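Long-range contacts in ATP phosphoribosyltransferase (Thermotoga maritima, PDB 1USY), which probably catalyses the condensation of ATP with 5-phosphoribose 1-diphosphate, the first step of histidine biosynthesis, working with a separate regulatory subunit: residues H[48-53]-H[69-74]; H[61-66]-H[172-177]; H[85-90]-H[166-171]; H[94-99]-H[141-146]. One frame throughout, in Å; residues are numbered along the deposited sequence.

Contact 1 of 4, residues H[48-53]-H[69-74]; sequences DVPTYL and LEKETS
Pro50 meets both Lys71 and Thr73, and its pyrrolidine ring makes most of the apolar contact. Its CB lies 3.7 Å from Thr73 CG2, while its CG approaches Lys71 CG at 4.0 Å, the lysine chain passing the proline at about a right angle. Thr73 presents its methyl because CG2 sits beside the backbone N, with OG1 placed between that N and the carbonyl carbon (chi1 50°). The lysine bends at chi2 (-73°), which carries its amino end along the surface of helix 49-54. There NZ stands 3.7 Å from Thr51 CG2 and 4.4 Å from Asp48 OD1. The latter distance is too long for a salt bridge, but the carboxylate probably still steadies the ammonium group electrostatically. The other oxygen of Asp48, OD2, is hydrogen-bonded to the backbone of a chain of another protein in the assembly, whose apolar side chains also touch Thr51.

What positions the lysine and threonine is the end of helix 65-70: Lys71 is the first residue to leave helical geometry, and the chain then turns sharply at Glu72. Just before that turn, Glu70 OE2 is hydrogen-bonded to Val112 N, tying the helix end to helix 110-119. On the partner side, Val49 packs on Cys63 of strand 60-64, which places helix 49-54 against the sheet. The contact thus joins helix 49-54 to the end of helix 65-70, the two helices that flank strand 60-64 in the chain, in the alpha/beta layering of a lobe of the type II periplasmic binding protein fold.

Contact 2 of 4, residues H[61-66]-H[172-177]; sequences GFCGTD and HVVVNP. With HIS (histidine), chain V.
Thr65 OG1 has two hydrogen-bond partners, ND1 of the bound histidine at 3.0 Å and the carbonyl oxygen of Arg170, while CE1 of the His172 ring lies nearby at 3.5 Å. Its hydroxyl stands anti to the carbonyl carbon (chi1 -55°), turned to the ligand. The His172 ring meets its neighbours edge-on, with NE2 and CE1 toward the ligand's CB and ND1 toward Cys63 O. An alanine in place of His172 would probably open a gap beside the ligand's CB and leave Thr65 without the ring edge that flanks it.

Behind the pocket the two strands pair antiparallel. Gly61 and Val174 exchange two hydrogen bonds, Gly61 N to Val174 O and Val174 N to Gly61 O, both 2.8 Å; Cys63 and His172 do likewise, His172 N meeting Cys63 O almost straight (172°). Between them Phe62 and Val173 form a non-hydrogen-bonded pair, Phe62 CE2 lying 3.9 Å from Val173 CG1, and both pack on Leu194 of helix 184-200. On the side of the sheet that carries His172, Cys63 SG meets Val174 CG1. The chemistry implies a pocket where Thr65 holds the ligand's imidazole and Gln77 adds a hydrogen bond, on a frame of paired backbone polar atoms.

Contact 3 of 4, residues H[85-90]-H[166-171]; sequences ISRMVL and IFVIRT. With HIS (histidine), chain V.
Met88 pairs antiparallel with Ile166 and Phe167 together, a classic beta bulge in which Met88 N bonds to Phe167 O and Ile166 N to Met88 O, each at 2.9 Å. Long strands 80-93 and 160-175 meet here, consistent with the paired connecting strands of the type II periplasmic binding protein fold, which run from one lobe to the other.

On the face that carries Met88 and Phe167, the two side chains lie side by side and point the same way. Met88 CB rests over the centre of the phenylalanine ring, 3.8 Å from its centroid and 13° off the normal, a CH-pi contact. The ring reaches that place because its CG is turned between the backbone N and the carbonyl carbon (chi1 49°). Leu69 and Val112 touch the same ring from their helices. An alanine in place of Phe167 would probably leave Met88 CB without an aromatic face and open a gap between the bulge and those helices. Farther along, the CD1 end of Ile169 comes within 3.7 Å of Met88 N, while its CB touches Ser86 OG.

Arg87 and Val168 lie on the other face, with Ile85 at its margin. One methyl of Val168, CG1, faces the imidazole of the bound histidine, whose modelled place is doubtful here. The other, CG2, meets Ile85 CG2 at 3.8 Å and also sits over one face of the Arg87 guanidinium, offset toward its rim.

Contact 4 of 4, residues H[94-99]-H[141-146]; sequences KGRGIP and LSDLIV
The guanidinium of Arg96 and the carboxylate of Asp143 meet with their planes 62° apart, so the salt bridge is single rather than a flat paired one. NH1 alone carries it, 3.0 Å from Asp143 OD1 and nearly straight at 167°. The oxygen lies in the plane of the guanidinium, at its edge, whereas the nitrogen comes to OD1 from the anti side and somewhat out of the carboxylate plane. Asp143 CG stands beside its own backbone N (chi1 -64°), and its second oxygen, OD2, forms a salt bridge with Arg104 NH1. Two arginines thus share the carboxylate, one at each oxygen, which probably keeps it ionised and limits its rotation.

Pro99 backs the charged pair: its CG is 3.8 Å from Asp143 CB and also lies in the guanidinium plane at the edge. On its other contact Pro99 slides past Leu144 in the opposite direction, Pro99 CD meeting Leu144 CD1 at 4.0 Å. The loop 94-99 joins strand 80-93 to strand 102-107, and strand 144-149 runs in the sheet between those two; Leu144 accordingly packs on Leu90 on one neighbour and Ile105 on the other.

How the contacts relate
The four contacts show chemistry following place. Contact 2 is wholly buried and rests on paired backbone bonds, whereas contacts 1, 3 and 4 are only partly buried. Contacts 2 and 3 share strand 160-175 and touch the same bound histidine: the first supplies polar Thr65, the second lines the pocket with Val168. Contact 1 shares helix 65-70 with contact 2 and rests mostly on apolar touches, its centre about 8 Å from that of contact 2. Contact 4, roughly 31 Å from contact 2 between centres, lies far from the pocket and combines a salt bridge with proline packing. It joins contact 3 through Val146, which packs on Leu90 and Ile166.

Contact 1 of 4, residues H[48-53]-H[69-74]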
loop_
_atom_site.group_PDB
_atom_site.type_symbol
_atom_site.label_atom_id
_atom_site.label_comp_id
_atom_site.label_asym_id
_atom_site.label_seq_id
_atom_site.Cartn_x
_atom_site.Cartn_y
_atom_site.Cartn_z
ATOM N N ASP H 48 19.955 -20.464 16.537
ATOM C CA ASP H 48 19.175 -21.344 15.674
ATOM C C ASP H 48 18.384 -22.477 16.330
ATOM O O ASP H 48 17.666 -23.187 15.645
ATOM C CB ASP H 48 20.052 -21.875 14.551
ATOM C CG ASP H 48 20.500 -20.766 13.617
ATOM O OD1 ASP H 48 19.649 -19.869 13.384
ATOM O OD2 ASP H 48 21.640 -20.720 13.067
ATOM N N VAL H 49 18.476 -22.611 17.645
ATOM C CA VAL H 49 17.764 -23.667 18.344
ATOM C C VAL H 49 16.271 -23.569 18.133
ATOM O O VAL H 49 15.650 -24.544 17.703
ATOM C CB VAL H 49 18.062 -23.678 19.842
ATOM C CG1 VAL H 49 16.868 -24.258 20.603
ATOM C CG2 VAL H 49 19.324 -24.458 20.108
ATOM N N PRO H 50 15.687 -22.394 18.390
ATOM C CA PRO H 50 14.229 -22.259 18.305
ATOM C C PRO H 50 13.772 -22.508 16.883
ATOM O O PRO H 50 12.688 -23.033 16.705
ATOM C CB PRO H 50 13.943 -20.820 18.733
ATOM C CG PRO H 50 15.165 -20.218 19.055
ATOM C CD PRO H 50 16.327 -21.126 18.777
ATOM N N THR H 51 14.578 -22.197 15.881
ATOM C CA THR H 51 14.110 -22.472 14.541
ATOM C C THR H 51 14.189 -23.946 14.160
ATOM O O THR H 51 13.568 -24.356 13.227
ATOM C CB THR H 51 14.683 -21.492 13.463
ATOM O OG1 THR H 51 15.637 -22.150 12.625
ATOM C CG2 THR H 51 15.466 -20.349 14.108
ATOM N N TYR H 52 14.894 -24.751 14.929
ATOM C CA TYR H 52 14.835 -26.196 14.748
ATOM C C TYR H 52 13.612 -26.788 15.454
ATOM O O TYR H 52 13.094 -27.835 15.052
ATOM C CB TYR H 52 16.116 -26.843 15.281
ATOM C CG TYR H 52 17.197 -26.964 14.220
ATOM C CD1 TYR H 52 17.951 -25.852 13.842
ATOM C CD2 TYR H 52 17.458 -28.192 13.584
ATOM C CE1 TYR H 52 18.920 -25.946 12.895
ATOM C CE2 TYR H 52 18.444 -28.299 12.616
ATOM C CZ TYR H 52 19.180 -27.159 12.287
ATOM O OH TYR H 52 20.140 -27.180 11.312
ATOM N N LEU H 53 13.143 -26.099 16.492
ATOM C CA LEU H 53 12.089 -26.600 17.345
ATOM C C LEU H 53 10.710 -26.223 16.854
ATOM O O LEU H 53 9.764 -27.016 16.993
ATOM C CB LEU H 53 12.338 -26.103 18.771
ATOM C CG LEU H 53 13.530 -26.852 19.407
ATOM C CD1 LEU H 53 14.037 -26.124 20.600
ATOM C CD2 LEU H 53 13.126 -28.218 19.807
ATOM N N LEU H 69 13.377 -15.013 23.425
ATOM C CA LEU H 69 12.706 -13.740 23.238
ATOM C C LEU H 69 13.039 -13.079 21.906
ATOM O O LEU H 69 12.176 -12.438 21.343
ATOM C CB LEU H 69 13.004 -12.793 24.407
ATOM C CG LEU H 69 12.246 -13.081 25.715
ATOM C CD1 LEU H 69 12.745 -12.180 26.822
ATOM C CD2 LEU H 69 10.739 -12.934 25.547
ATOM N N GLU H 70 14.266 -13.238 21.409
ATOM C CA GLU H 70 14.638 -12.616 20.148
ATOM C C GLU H 70 13.879 -13.194 18.996
ATOM O O GLU H 70 13.594 -12.464 18.073
ATOM C CB GLU H 70 16.131 -12.728 19.834
ATOM C CG GLU H 70 16.450 -12.264 18.419
ATOM C CD GLU H 70 16.528 -10.755 18.314
ATOM O OE1 GLU H 70 16.743 -10.201 17.196
ATOM O OE2 GLU H 70 16.394 -10.113 19.381
ATOM N N LYS H 71 13.608 -14.502 19.007
ATOM C CA LYS H 71 12.614 -15.077 18.080
ATOM C C LYS H 71 11.345 -15.132 18.889
ATOM O O LYS H 71 11.370 -15.529 20.052
ATOM C CB LYS H 71 13.020 -16.460 17.598
ATOM C CG LYS H 71 14.548 -16.625 17.363
ATOM C CD LYS H 71 15.007 -15.868 16.094
ATOM C CE LYS H 71 16.485 -16.066 15.803
ATOM N NZ LYS H 71 16.706 -16.854 14.529
ATOM N N GLU H 72 10.228 -14.692 18.353
ATOM C CA GLU H 72 9.063 -14.618 19.238
ATOM C C GLU H 72 8.399 -16.000 19.374
ATOM O O GLU H 72 7.214 -16.153 19.133
ATOM C CB GLU H 72 8.095 -13.541 18.767
ATOM C CG GLU H 72 8.662 -12.131 18.887
ATOM C CD GLU H 72 8.001 -11.132 17.941
ATOM O OE1 GLU H 72 8.276 -9.921 18.106
ATOM O OE2 GLU H 72 7.205 -11.542 17.043
ATOM N N THR H 73 9.205 -16.982 19.776
ATOM C CA THR H 73 8.843 -18.401 19.776
ATOM C C THR H 73 8.252 -18.794 21.117
ATOM O O THR H 73 8.808 -18.443 22.163
ATOM C CB THR H 73 10.108 -19.271 19.550
ATOM O OG1 THR H 73 11.129 -18.856 20.460
ATOM C CG2 THR H 73 10.734 -18.993 18.178
ATOM N N SER H 74 7.156 -19.537 21.102
ATOM C CA SER H 74 6.621 -20.033 22.362
ATOM C C SER H 74 6.654 -21.541 22.351
ATOM O O SER H 74 5.810 -22.173 21.709
ATOM C CB SER H 74 5.183 -19.573 22.570
ATOM O OG SER H 74 4.307 -20.473 21.909
#

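Contact 2 of 4, residues H[61-66]-H[172-177]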
loop_
_atom_site.group_PDB
_atom_site.type_symbol
_atom_site.label_atom_id
_atom_site.label_comp_id
_atom_site.label_asym_id
_atom_site.label_seq_id
_atom_site.Cartn_x
_atom_site.Cartn_y
_atom_site.Cartn_z
ATOM N N GLY H 61 15.676 -28.950 22.890
ATOM C CA GLY H 61 16.805 -28.095 22.637
ATOM C C GLY H 61 17.154 -27.374 23.907
ATOM O O GLY H 61 16.479 -27.530 24.913
ATOM N N PHE H 62 18.195 -26.566 23.850
ATOM C CA PHE H 62 18.675 -25.883 25.008
ATOM C C PHE H 62 19.081 -24.490 24.571
ATOM O O PHE H 62 19.965 -24.375 23.743
ATOM C CB PHE H 62 19.873 -26.642 25.506
ATOM C CG PHE H 62 19.593 -28.072 25.762
ATOM C CD1 PHE H 62 19.632 -28.995 24.741
ATOM C CD2 PHE H 62 19.301 -28.513 27.049
ATOM C CE1 PHE H 62 19.351 -30.337 24.976
ATOM C CE2 PHE H 62 19.041 -29.843 27.297
ATOM C CZ PHE H 62 19.065 -30.761 26.260
ATOM N N CYS H 63 18.412 -23.448 25.089
ATOM C CA CYS H 63 18.770 -22.051 24.781
ATOM C C CYS H 63 18.351 -21.018 25.829
ATOM O O CYS H 63 17.542 -21.299 26.719
ATOM C CB CYS H 63 18.216 -21.631 23.428
ATOM S SG CYS H 63 16.469 -21.896 23.314
ATOM N N GLY H 64 18.890 -19.811 25.700
ATOM C CA GLY H 64 18.701 -18.809 26.723
ATOM C C GLY H 64 17.413 -18.061 26.560
ATOM O O GLY H 64 16.789 -18.147 25.508
ATOM N N THR H 65 17.005 -17.339 27.603
ATOM C CA THR H 65 15.917 -16.357 27.476
ATOM C C THR H 65 16.102 -15.395 26.273
ATOM O O THR H 65 15.132 -15.011 25.597
ATOM C CB THR H 65 15.831 -15.522 28.746
ATOM O OG1 THR H 65 15.687 -16.390 29.885
ATOM C CG2 THR H 65 14.580 -14.674 28.749
ATOM N N ASP H 66 17.349 -14.990 26.047
ATOM C CA ASP H 66 17.683 -14.030 25.025
ATOM C C ASP H 66 17.233 -14.566 23.658
ATOM O O ASP H 66 16.509 -13.853 22.924
ATOM C CB ASP H 66 19.192 -13.719 25.046
ATOM C CG ASP H 66 20.061 -14.974 25.066
ATOM O OD1 ASP H 66 19.652 -15.981 25.681
ATOM O OD2 ASP H 66 21.182 -15.054 24.492
ATOM N N HIS H 172 17.218 -22.665 29.261
ATOM C CA HIS H 172 16.237 -23.726 29.459
ATOM C C HIS H 172 16.421 -24.933 28.562
ATOM O O HIS H 172 16.988 -24.851 27.477
ATOM C CB HIS H 172 14.781 -23.254 29.259
ATOM C CG HIS H 172 14.503 -21.868 29.719
ATOM N ND1 HIS H 172 14.970 -20.764 29.045
ATOM C CD2 HIS H 172 13.767 -21.399 30.754
ATOM C CE1 HIS H 172 14.551 -19.669 29.658
ATOM N NE2 HIS H 172 13.827 -20.029 30.702
ATOM N N VAL H 173 15.896 -26.057 29.018
ATOM C CA VAL H 173 15.587 -27.136 28.116
ATOM C C VAL H 173 14.266 -26.701 27.499
ATOM O O VAL H 173 13.460 -26.071 28.182
ATOM C CB VAL H 173 15.482 -28.494 28.841
ATOM C CG1 VAL H 173 16.468 -28.559 29.961
ATOM C CG2 VAL H 173 14.100 -28.709 29.385
ATOM N N VAL H 174 14.081 -26.956 26.202
ATOM C CA VAL H 174 12.836 -26.599 25.528
ATOM C C VAL H 174 12.359 -27.771 24.675
ATOM O O VAL H 174 13.183 -28.536 24.144
ATOM C CB VAL H 174 12.901 -25.222 24.702
ATOM C CG1 VAL H 174 13.895 -24.252 25.251
ATOM C CG2 VAL H 174 13.244 -25.453 23.318
ATOM N N VAL H 175 11.040 -27.914 24.547
ATOM C CA VAL H 175 10.493 -29.094 23.903
ATOM C C VAL H 175 9.556 -28.600 22.852
ATOM O O VAL H 175 8.808 -27.663 23.147
ATOM C CB VAL H 175 9.690 -29.950 24.921
ATOM C CG1 VAL H 175 9.163 -31.283 24.316
ATOM C CG2 VAL H 175 10.499 -30.175 26.159
ATOM N N ASN H 176 9.595 -29.191 21.641
ATOM C CA ASN H 176 8.581 -28.884 20.656
ATOM C C ASN H 176 7.197 -29.216 21.297
ATOM O O ASN H 176 7.004 -30.300 21.883
ATOM C CB ASN H 176 8.767 -29.676 19.355
ATOM C CG ASN H 176 7.606 -29.454 18.394
ATOM O OD1 ASN H 176 7.460 -28.377 17.797
ATOM N ND2 ASN H 176 6.738 -30.434 18.297
ATOM N N PRO H 177 6.248 -28.293 21.268
ATOM C CA PRO H 177 4.975 -28.603 21.921
ATOM C C PRO H 177 4.216 -29.806 21.356
ATOM O O PRO H 177 3.510 -30.447 22.127
ATOM C CB PRO H 177 4.166 -27.293 21.852
ATOM C CG PRO H 177 5.022 -26.302 21.124
ATOM C CD PRO H 177 6.349 -26.909 20.807
HETATM N N HIS V . 11.535 -17.823 28.678
HETATM C CA HIS V . 11.550 -17.394 30.106
HETATM C C HIS V . 10.554 -16.263 30.365
HETATM O O HIS V . 10.775 -15.111 29.962
HETATM C CB HIS V . 12.959 -16.964 30.510
HETATM C CG HIS V . 13.062 -16.426 31.902
HETATM N ND1 HIS V . 14.271 -16.263 32.539
HETATM C CD2 HIS V . 12.120 -16.011 32.781
HETATM C CE1 HIS V . 14.071 -15.768 33.746
HETATM N NE2 HIS V . 12.771 -15.616 33.923
HETATM O OXT HIS V . 9.521 -16.502 31.002
#

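Contact 3 of 4, residues H[85-90]-H[166-171]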
loop_
_atom_site.group_PDB
_atom_site.type_symbol
_atom_site.label_atom_id
_atom_site.label_comp_id
_atom_site.label_asym_id
_atom_site.label_seq_id
_atom_site.Cartn_x
_atom_site.Cartn_y
_atom_site.Cartn_z
ATOM N N ILE H 85 23.835 -16.421 36.428
ATOM C CA ILE H 85 22.873 -15.366 36.114
ATOM C C ILE H 85 23.460 -14.300 35.165
ATOM O O ILE H 85 24.557 -13.791 35.401
ATOM C CB ILE H 85 22.457 -14.685 37.458
ATOM C CG1 ILE H 85 21.944 -15.739 38.454
ATOM C CG2 ILE H 85 21.459 -13.493 37.238
ATOM C CD1 ILE H 85 22.268 -15.417 39.952
ATOM N N SER H 86 22.738 -13.976 34.096
ATOM C CA SER H 86 23.068 -12.799 33.292
ATOM C C SER H 86 21.805 -12.069 32.915
ATOM O O SER H 86 20.709 -12.618 33.072
ATOM C CB SER H 86 23.917 -13.143 32.072
ATOM O OG SER H 86 23.295 -14.118 31.273
ATOM N N ARG H 87 21.977 -10.821 32.450
ATOM C CA ARG H 87 20.879 -9.908 32.109
ATOM C C ARG H 87 21.114 -9.249 30.764
ATOM O O ARG H 87 22.255 -8.841 30.484
ATOM C CB ARG H 87 20.758 -8.780 33.147
ATOM C CG ARG H 87 21.304 -9.018 34.580
ATOM C CD ARG H 87 20.273 -8.721 35.714
ATOM N NE ARG H 87 20.694 -9.311 36.991
ATOM C CZ ARG H 87 19.936 -9.478 38.085
ATOM N NH1 ARG H 87 18.651 -9.131 38.124
ATOM N NH2 ARG H 87 20.481 -10.016 39.168
ATOM N N MET H 88 20.048 -9.113 29.946
ATOM C CA MET H 88 20.057 -8.206 28.805
ATOM C C MET H 88 19.922 -6.782 29.355
ATOM O O MET H 88 19.017 -6.516 30.155
ATOM C CB MET H 88 18.878 -8.476 27.894
ATOM C CG MET H 88 19.221 -9.299 26.670
ATOM S SD MET H 88 20.348 -8.529 25.585
ATOM C CE MET H 88 19.271 -7.549 24.891
ATOM N N VAL H 89 20.822 -5.881 28.962
ATOM C CA VAL H 89 20.785 -4.504 29.440
ATOM C C VAL H 89 20.914 -3.490 28.306
ATOM O O VAL H 89 21.330 -3.816 27.172
ATOM C CB VAL H 89 21.927 -4.221 30.415
ATOM C CG1 VAL H 89 21.802 -5.093 31.709
ATOM C CG2 VAL H 89 23.317 -4.392 29.702
ATOM N N LEU H 90 20.561 -2.253 28.619
ATOM C CA LEU H 90 20.889 -1.126 27.779
ATOM C C LEU H 90 22.182 -0.544 28.348
ATOM O O LEU H 90 22.317 -0.394 29.564
ATOM C CB LEU H 90 19.764 -0.099 27.813
ATOM C CG LEU H 90 19.795 1.158 26.923
ATOM C CD1 LEU H 90 19.402 0.799 25.513
ATOM C CD2 LEU H 90 18.855 2.240 27.471
ATOM N N ILE H 166 16.662 -5.002 31.002
ATOM C CA ILE H 166 15.531 -5.360 30.148
ATOM C C ILE H 166 14.930 -6.696 30.610
ATOM O O ILE H 166 13.741 -6.754 30.900
ATOM C CB ILE H 166 15.951 -5.400 28.675
ATOM C CG1 ILE H 166 16.397 -4.013 28.193
ATOM C CG2 ILE H 166 14.819 -5.930 27.820
ATOM C CD1 ILE H 166 17.082 -4.031 26.819
ATOM N N PHE H 167 15.741 -7.760 30.689
ATOM C CA PHE H 167 15.331 -8.991 31.375
ATOM C C PHE H 167 16.523 -9.755 31.911
ATOM O O PHE H 167 17.621 -9.663 31.371
ATOM C CB PHE H 167 14.498 -9.912 30.456
ATOM C CG PHE H 167 15.109 -10.145 29.080
ATOM C CD1 PHE H 167 15.967 -11.201 28.839
ATOM C CD2 PHE H 167 14.793 -9.309 28.013
ATOM C CE1 PHE H 167 16.496 -11.415 27.551
ATOM C CE2 PHE H 167 15.317 -9.530 26.715
ATOM C CZ PHE H 167 16.163 -10.573 26.490
ATOM N N VAL H 168 16.281 -10.552 32.950
ATOM C CA VAL H 168 17.237 -11.538 33.460
ATOM C C VAL H 168 17.279 -12.769 32.529
ATOM O O VAL H 168 16.253 -13.120 31.934
ATOM C CB VAL H 168 16.948 -11.841 35.010
ATOM C CG1 VAL H 168 15.609 -12.542 35.238
ATOM C CG2 VAL H 168 18.085 -12.573 35.691
ATOM N N ILE H 169 18.458 -13.392 32.366
ATOM C CA ILE H 169 18.602 -14.565 31.479
ATOM C C ILE H 169 18.900 -15.844 32.234
ATOM O O ILE H 169 19.693 -15.859 33.183
ATOM C CB ILE H 169 19.738 -14.369 30.485
ATOM C CG1 ILE H 169 19.552 -13.066 29.722
ATOM C CG2 ILE H 169 19.882 -15.589 29.566
ATOM C CD1 ILE H 169 20.745 -12.651 28.929
ATOM N N ARG H 170 18.246 -16.914 31.788
ATOM C CA ARG H 170 18.540 -18.282 32.198
ATOM C C ARG H 170 18.518 -19.119 30.924
ATOM O O ARG H 170 17.918 -18.701 29.904
ATOM C CB ARG H 170 17.508 -18.785 33.201
ATOM C CG ARG H 170 17.329 -17.891 34.411
ATOM C CD ARG H 170 16.773 -18.590 35.673
ATOM N NE ARG H 170 16.647 -17.658 36.797
ATOM C CZ ARG H 170 15.772 -16.636 36.858
ATOM N NH1 ARG H 170 14.923 -16.394 35.861
ATOM N NH2 ARG H 170 15.733 -15.852 37.934
ATOM N N THR H 171 19.188 -20.273 30.953
ATOM C CA THR H 171 19.059 -21.206 29.861
ATOM C C THR H 171 18.094 -22.327 30.211
ATOM O O THR H 171 18.080 -22.800 31.365
ATOM C CB THR H 171 20.412 -21.697 29.342
ATOM O OG1 THR H 171 20.829 -22.826 30.088
ATOM C CG2 THR H 171 21.492 -20.653 29.577
HETATM N N HIS V . 11.535 -17.823 28.678
HETATM C CA HIS V . 11.550 -17.394 30.106
HETATM C C HIS V . 10.554 -16.263 30.365
HETATM O O HIS V . 10.775 -15.111 29.962
HETATM C CB HIS V . 12.959 -16.964 30.510
HETATM C CG HIS V . 13.062 -16.426 31.902
HETATM N ND1 HIS V . 14.271 -16.263 32.539
HETATM C CD2 HIS V . 12.120 -16.011 32.781
HETATM C CE1 HIS V . 14.071 -15.768 33.746
HETATM N NE2 HIS V . 12.771 -15.616 33.923
HETATM O OXT HIS V . 9.521 -16.502 31.002
#

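Contact 4 of 4, residues H[94-99]-H[141-146]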
loop_
_atom_site.group_PDB
_atom_site.type_symbol
_atom_site.label_atom_id
_atom_site.label_comp_id
_atom_site.label_asym_id
_atom_site.label_seq_id
_atom_site.Cartn_x
_atom_site.Cartn_y
_atom_site.Cartn_z
ATOM N N LYS H 94 30.024 6.051 29.704
ATOM C CA LYS H 94 29.791 6.409 31.102
ATOM C C LYS H 94 29.537 7.887 31.298
ATOM O O LYS H 94 30.313 8.722 30.843
ATOM C CB LYS H 94 30.950 5.947 31.976
ATOM C CG LYS H 94 30.531 5.483 33.372
ATOM C CD LYS H 94 31.046 4.049 33.657
ATOM C CE LYS H 94 30.720 3.569 35.084
ATOM N NZ LYS H 94 31.985 3.298 35.837
ATOM N N GLY H 95 28.430 8.193 31.976
ATOM C CA GLY H 95 27.977 9.559 32.189
ATOM C C GLY H 95 27.165 10.141 31.038
ATOM O O GLY H 95 26.281 10.962 31.294
ATOM N N ARG H 96 27.439 9.709 29.797
ATOM C CA ARG H 96 26.913 10.318 28.556
ATOM C C ARG H 96 25.380 10.226 28.373
ATOM O O ARG H 96 24.827 10.700 27.369
ATOM C CB ARG H 96 27.640 9.721 27.326
ATOM C CG ARG H 96 28.071 10.706 26.208
ATOM C CD ARG H 96 27.311 10.527 24.868
ATOM N NE ARG H 96 28.176 10.220 23.726
ATOM C CZ ARG H 96 27.739 9.820 22.522
ATOM N NH1 ARG H 96 26.438 9.675 22.274
ATOM N NH2 ARG H 96 28.613 9.568 21.551
ATOM N N GLY H 97 24.698 9.607 29.336
ATOM C CA GLY H 97 23.242 9.576 29.373
ATOM C C GLY H 97 22.538 8.920 28.199
ATOM O O GLY H 97 22.991 7.893 27.660
ATOM N N ILE H 98 21.407 9.503 27.817
ATOM C CA ILE H 98 20.652 9.040 26.661
ATOM C C ILE H 98 20.446 10.230 25.717
ATOM O O ILE H 98 19.843 11.236 26.106
ATOM C CB ILE H 98 19.305 8.387 27.089
ATOM C CG1 ILE H 98 19.540 6.929 27.535
ATOM C CG2 ILE H 98 18.320 8.404 25.935
ATOM C CD1 ILE H 98 18.385 6.254 28.274
ATOM N N PRO H 99 20.953 10.138 24.486
ATOM C CA PRO H 99 20.738 11.213 23.512
ATOM C C PRO H 99 19.250 11.363 23.188
ATOM O O PRO H 99 18.514 10.356 23.066
ATOM C CB PRO H 99 21.538 10.751 22.284
ATOM C CG PRO H 99 22.504 9.701 22.823
ATOM C CD PRO H 99 21.740 9.026 23.918
ATOM N N LEU H 141 29.745 4.113 15.838
ATOM C CA LEU H 141 28.731 3.388 15.101
ATOM C C LEU H 141 27.389 3.569 15.781
ATOM O O LEU H 141 26.376 3.604 15.124
ATOM C CB LEU H 141 29.034 1.891 15.141
ATOM C CG LEU H 141 29.604 1.152 13.950
ATOM C CD1 LEU H 141 29.461 -0.323 14.227
ATOM C CD2 LEU H 141 28.901 1.496 12.627
ATOM N N SER H 142 27.370 3.625 17.103
ATOM C CA SER H 142 26.117 3.643 17.848
ATOM C C SER H 142 26.276 4.640 19.007
ATOM O O SER H 142 27.379 5.137 19.246
ATOM C CB SER H 142 25.787 2.222 18.317
ATOM O OG SER H 142 25.800 2.083 19.720
ATOM N N ASP H 143 25.191 4.971 19.699
ATOM C CA ASP H 143 25.275 5.817 20.887
ATOM C C ASP H 143 25.135 4.926 22.084
ATOM O O ASP H 143 25.570 5.272 23.194
ATOM C CB ASP H 143 24.137 6.834 20.916
ATOM C CG ASP H 143 24.196 7.833 19.760
ATOM O OD1 ASP H 143 25.117 8.712 19.751
ATOM O OD2 ASP H 143 23.341 7.813 18.830
ATOM N N LEU H 144 24.545 3.758 21.822
ATOM C CA LEU H 144 23.932 2.916 22.827
ATOM C C LEU H 144 23.971 1.498 22.324
ATOM O O LEU H 144 23.928 1.277 21.124
ATOM C CB LEU H 144 22.465 3.281 22.896
ATOM C CG LEU H 144 21.838 3.938 24.112
ATOM C CD1 LEU H 144 22.588 5.194 24.448
ATOM C CD2 LEU H 144 20.344 4.200 23.829
ATOM N N ILE H 145 23.995 0.531 23.228
ATOM C CA ILE H 145 23.905 -0.851 22.832
ATOM C C ILE H 145 22.949 -1.568 23.745
ATOM O O ILE H 145 22.637 -1.103 24.847
ATOM C CB ILE H 145 25.303 -1.591 22.890
ATOM C CG1 ILE H 145 25.532 -2.228 24.274
ATOM C CG2 ILE H 145 26.474 -0.748 22.303
ATOM C CD1 ILE H 145 26.749 -1.830 24.999
ATOM N N VAL H 146 22.505 -2.727 23.281
ATOM C CA VAL H 146 21.620 -3.591 24.011
ATOM C C VAL H 146 22.406 -4.906 23.899
ATOM O O VAL H 146 22.545 -5.482 22.805
ATOM C CB VAL H 146 20.184 -3.649 23.368
ATOM C CG1 VAL H 146 19.344 -4.910 23.850
ATOM C CG2 VAL H 146 19.419 -2.394 23.657
#